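Local coordinates for protein CT_858 (Chlamydia trachomatis, PDB 3DOR), which probably acts as a secreted serine-type endopeptidase, a dimeric chlamydial protease whose chain combines a PDZ domain with an S41-family peptidase domain, at residues S83-Q91 with F100-I110. Residues are numbered along the deposited sequence; the frame is centred on the assembly and turned at random.
Sequences SAYLPYTVQ and FVDIMTFSSEI
A classic beta bulge in the antiparallel hairpin of strands 83-92 and 98-103 sets Val101 and Asp102 together against Thr89. Thr89 O takes a nearly straight bond from Val101 N (2.7 Å, 165° at the hydrogen) and a weak one from Asp102 N, while Thr89 N donates to Asp102 O. Beyond the bulge, at Pro87, centre of an inverse gamma turn, Pro87 O accepts a hydrogen bond from Met104 N (2.9 Å). The hairpin belongs to the PDZ domain, and on the face carrying Tyr88, Val90, Phe100 and Ile103, Ile110 packs in from the following loop; Phe100 touches Ile170 and Ile110 touches Leu168 of strand 165-171. The rings of Tyr88 and Phe100 form an offset edge-to-face pair, the edge of Phe100 toward the face of Tyr88, planes at 83° and centroids 5.9 Å apart. Val90 CG2 sits over one face of the Phe100 ring, toward its rim, and Ile110 CG2 over the centre of the opposite face. Ile103 CD1 meets the Tyr88 ring at its edge, 3.5 Å from Tyr88 CD2. On the other face of the hairpin, a water bridges Thr89 OG1 and Asp102 OD2, donating to the carboxylate. Bent at chi2 and chi3, the Met104 chain brings its CE over to the 83-91 segment, 3.3 Å from Thr89 OG1 and 3.4 Å from Tyr85 OH.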
loop_
_atom_site.group_PDB
_atom_site.type_symbol
_atom_site.label_atom_id
_atom_site.label_comp_id
_atom_site.label_asym_id
_atom_site.label_seq_id
_atom_site.Cartn_x
_atom_site.Cartn_y
_atom_site.Cartn_z
ATOM N N SER B 83 -17.530 12.098 15.286
ATOM C CA SER B 83 -18.527 12.249 14.233
ATOM C C SER B 83 -19.918 12.582 14.763
ATOM O O SER B 83 -20.231 12.344 15.932
ATOM C CB SER B 83 -18.607 10.970 13.397
ATOM O OG SER B 83 -19.221 9.921 14.128
ATOM N N ALA B 84 -20.749 13.126 13.882
ATOM C CA ALA B 84 -22.122 13.496 14.215
ATOM C C ALA B 84 -23.004 12.993 13.081
ATOM O O ALA B 84 -22.655 13.141 11.917
ATOM C CB ALA B 84 -22.240 15.006 14.346
ATOM N N TYR B 85 -24.145 12.406 13.420
ATOM C CA TYR B 85 -25.037 11.857 12.408
ATOM C C TYR B 85 -26.509 11.955 12.781
ATOM O O TYR B 85 -26.870 11.707 13.926
ATOM C CB TYR B 85 -24.693 10.380 12.187
ATOM C CG TYR B 85 -25.603 9.653 11.217
ATOM C CD1 TYR B 85 -25.468 9.829 9.839
ATOM C CD2 TYR B 85 -26.584 8.773 11.679
ATOM C CE1 TYR B 85 -26.289 9.146 8.940
ATOM C CE2 TYR B 85 -27.411 8.082 10.794
ATOM C CZ TYR B 85 -27.257 8.275 9.424
ATOM O OH TYR B 85 -28.066 7.600 8.542
ATOM N N LEU B 86 -27.343 12.318 11.806
ATOM C CA LEU B 86 -28.792 12.389 11.986
ATOM C C LEU B 86 -29.388 11.426 10.958
ATOM O O LEU B 86 -29.091 11.519 9.769
ATOM C CB LEU B 86 -29.301 13.813 11.764
ATOM C CG LEU B 86 -28.892 14.761 12.903
ATOM C CD1 LEU B 86 -29.337 16.189 12.614
ATOM C CD2 LEU B 86 -29.507 14.246 14.203
ATOM N N PRO B 87 -30.243 10.487 11.407
ATOM C CA PRO B 87 -30.904 9.463 10.587
ATOM C C PRO B 87 -31.947 9.890 9.551
ATOM O O PRO B 87 -33.053 9.339 9.509
ATOM C CB PRO B 87 -31.497 8.533 11.634
ATOM C CG PRO B 87 -31.939 9.501 12.685
ATOM C CD PRO B 87 -30.757 10.452 12.790
ATOM N N TYR B 88 -31.594 10.853 8.709
ATOM C CA TYR B 88 -32.509 11.311 7.668
ATOM C C TYR B 88 -31.809 11.451 6.329
ATOM O O TYR B 88 -30.581 11.488 6.261
ATOM C CB TYR B 88 -33.124 12.654 8.041
ATOM C CG TYR B 88 -33.720 12.652 9.417
ATOM C CD1 TYR B 88 -32.976 13.081 10.517
ATOM C CD2 TYR B 88 -35.010 12.180 9.631
ATOM C CE1 TYR B 88 -33.508 13.034 11.805
ATOM C CE2 TYR B 88 -35.553 12.128 10.912
ATOM C CZ TYR B 88 -34.796 12.551 11.993
ATOM O OH TYR B 88 -35.319 12.463 13.258
ATOM N N THR B 89 -32.599 11.502 5.264
ATOM C CA THR B 89 -32.045 11.669 3.933
ATOM C C THR B 89 -32.913 12.654 3.170
ATOM O O THR B 89 -34.128 12.495 3.076
ATOM C CB THR B 89 -31.988 10.340 3.152
ATOM O OG1 THR B 89 -31.235 9.370 3.900
ATOM C CG2 THR B 89 -31.310 10.559 1.799
ATOM N N VAL B 90 -32.279 13.681 2.632
ATOM C CA VAL B 90 -32.982 14.700 1.879
ATOM C C VAL B 90 -32.578 14.644 0.408
ATOM O O VAL B 90 -31.504 14.143 0.070
ATOM C CB VAL B 90 -32.660 16.096 2.459
ATOM C CG1 VAL B 90 -33.138 17.192 1.521
ATOM C CG2 VAL B 90 -33.327 16.240 3.820
ATOM N N GLN B 91 -33.452 15.133 -0.465
ATOM C CA GLN B 91 -33.166 15.169 -1.891
ATOM C C GLN B 91 -33.702 16.493 -2.433
ATOM O O GLN B 91 -34.844 16.878 -2.156
ATOM C CB GLN B 91 -33.834 13.990 -2.603
ATOM C CG GLN B 91 -33.384 13.786 -4.041
ATOM C CD GLN B 91 -33.927 12.492 -4.643
ATOM O OE1 GLN B 91 -33.532 12.083 -5.741
ATOM N NE2 GLN B 91 -34.838 11.846 -3.926
ATOM N N PHE B 100 -37.502 15.366 2.483
ATOM C CA PHE B 100 -37.050 14.179 3.187
ATOM C C PHE B 100 -37.520 12.989 2.344
ATOM O O PHE B 100 -38.705 12.892 2.015
ATOM C CB PHE B 100 -37.676 14.102 4.589
ATOM C CG PHE B 100 -37.095 15.086 5.578
ATOM C CD1 PHE B 100 -37.586 16.384 5.663
ATOM C CD2 PHE B 100 -36.039 14.717 6.402
ATOM C CE1 PHE B 100 -37.038 17.301 6.555
ATOM C CE2 PHE B 100 -35.480 15.624 7.295
ATOM C CZ PHE B 100 -35.979 16.922 7.373
ATOM N N VAL B 101 -36.596 12.111 1.961
ATOM C CA VAL B 101 -36.960 10.935 1.172
ATOM C C VAL B 101 -36.745 9.663 1.969
ATOM O O VAL B 101 -37.076 8.572 1.508
ATOM C CB VAL B 101 -36.157 10.826 -0.141
ATOM C CG1 VAL B 101 -36.585 11.925 -1.096
ATOM C CG2 VAL B 101 -34.656 10.897 0.152
ATOM N N ASP B 102 -36.187 9.798 3.166
ATOM C CA ASP B 102 -35.987 8.634 4.007
ATOM C C ASP B 102 -35.803 8.983 5.480
ATOM O O ASP B 102 -35.170 9.982 5.827
ATOM C CB ASP B 102 -34.801 7.814 3.502
ATOM C CG ASP B 102 -34.915 6.343 3.868
ATOM O OD1 ASP B 102 -36.000 5.928 4.334
ATOM O OD2 ASP B 102 -33.926 5.605 3.679
ATOM N N ILE B 103 -36.386 8.142 6.332
ATOM C CA ILE B 103 -36.323 8.290 7.780
ATOM C C ILE B 103 -35.768 6.971 8.313
ATOM O O ILE B 103 -36.330 5.907 8.046
ATOM C CB ILE B 103 -37.730 8.514 8.376
ATOM C CG1 ILE B 103 -38.437 9.669 7.656
ATOM C CG2 ILE B 103 -37.622 8.793 9.866
ATOM C CD1 ILE B 103 -37.687 10.980 7.694
ATOM N N MET B 104 -34.670 7.029 9.061
ATOM C CA MET B 104 -34.067 5.805 9.581
ATOM C C MET B 104 -34.027 5.696 11.104
ATOM O O MET B 104 -33.014 5.300 11.675
ATOM C CB MET B 104 -32.647 5.642 9.028
ATOM C CG MET B 104 -32.553 5.603 7.502
ATOM S SD MET B 104 -32.693 7.231 6.723
ATOM C CE MET B 104 -31.000 7.769 6.764
ATOM N N THR B 105 -35.128 6.039 11.757
ATOM C CA THR B 105 -35.209 5.958 13.210
ATOM C C THR B 105 -36.641 5.615 13.608
ATOM O O THR B 105 -37.527 5.594 12.757
ATOM C CB THR B 105 -34.783 7.284 13.871
ATOM O OG1 THR B 105 -34.897 7.161 15.292
ATOM C CG2 THR B 105 -35.646 8.426 13.385
ATOM N N PHE B 106 -36.866 5.344 14.894
ATOM C CA PHE B 106 -38.199 4.991 15.384
ATOM C C PHE B 106 -39.246 6.033 15.015
ATOM O O PHE B 106 -38.933 7.198 14.771
ATOM C CB PHE B 106 -38.178 4.798 16.905
ATOM C CG PHE B 106 -37.833 6.045 17.667
ATOM C CD1 PHE B 106 -38.817 6.964 18.023
ATOM C CD2 PHE B 106 -36.511 6.321 17.997
ATOM C CE1 PHE B 106 -38.485 8.145 18.700
ATOM C CE2 PHE B 106 -36.168 7.492 18.671
ATOM C CZ PHE B 106 -37.153 8.407 19.023
ATOM N N SER B 107 -40.496 5.592 14.994
ATOM C CA SER B 107 -41.641 6.423 14.641
ATOM C C SER B 107 -41.652 7.831 15.210
ATOM O O SER B 107 -42.130 8.041 16.322
ATOM C CB SER B 107 -42.927 5.718 15.069
ATOM O OG SER B 107 -42.924 5.442 16.461
ATOM N N SER B 108 -41.153 8.799 14.445
ATOM C CA SER B 108 -41.153 10.173 14.919
ATOM C C SER B 108 -41.919 11.123 13.992
ATOM O O SER B 108 -42.455 10.710 12.962
ATOM C CB SER B 108 -39.722 10.664 15.130
ATOM O OG SER B 108 -39.610 11.309 16.391
ATOM N N GLU B 109 -41.959 12.396 14.381
ATOM C CA GLU B 109 -42.674 13.457 13.667
ATOM C C GLU B 109 -42.434 13.673 12.182
ATOM O O GLU B 109 -43.386 13.823 11.420
ATOM C CB GLU B 109 -42.443 14.791 14.369
ATOM C CG GLU B 109 -43.178 14.941 15.674
ATOM C CD GLU B 109 -43.071 16.348 16.221
ATOM O OE1 GLU B 109 -43.402 17.300 15.477
ATOM O OE2 GLU B 109 -42.658 16.501 17.390
ATOM N N ILE B 110 -41.172 13.730 11.779
ATOM C CA ILE B 110 -40.832 13.948 10.380
ATOM C C ILE B 110 -41.317 12.811 9.483
ATOM O O ILE B 110 -41.100 11.640 9.782
ATOM C CB ILE B 110 -39.309 14.120 10.221
ATOM C CG1 ILE B 110 -38.859 15.341 11.030
ATOM C CG2 ILE B 110 -38.935 14.263 8.740
ATOM C CD1 ILE B 110 -37.358 15.501 11.165
HETATM O O HOH W 1 -31.601 6.623 3.417
#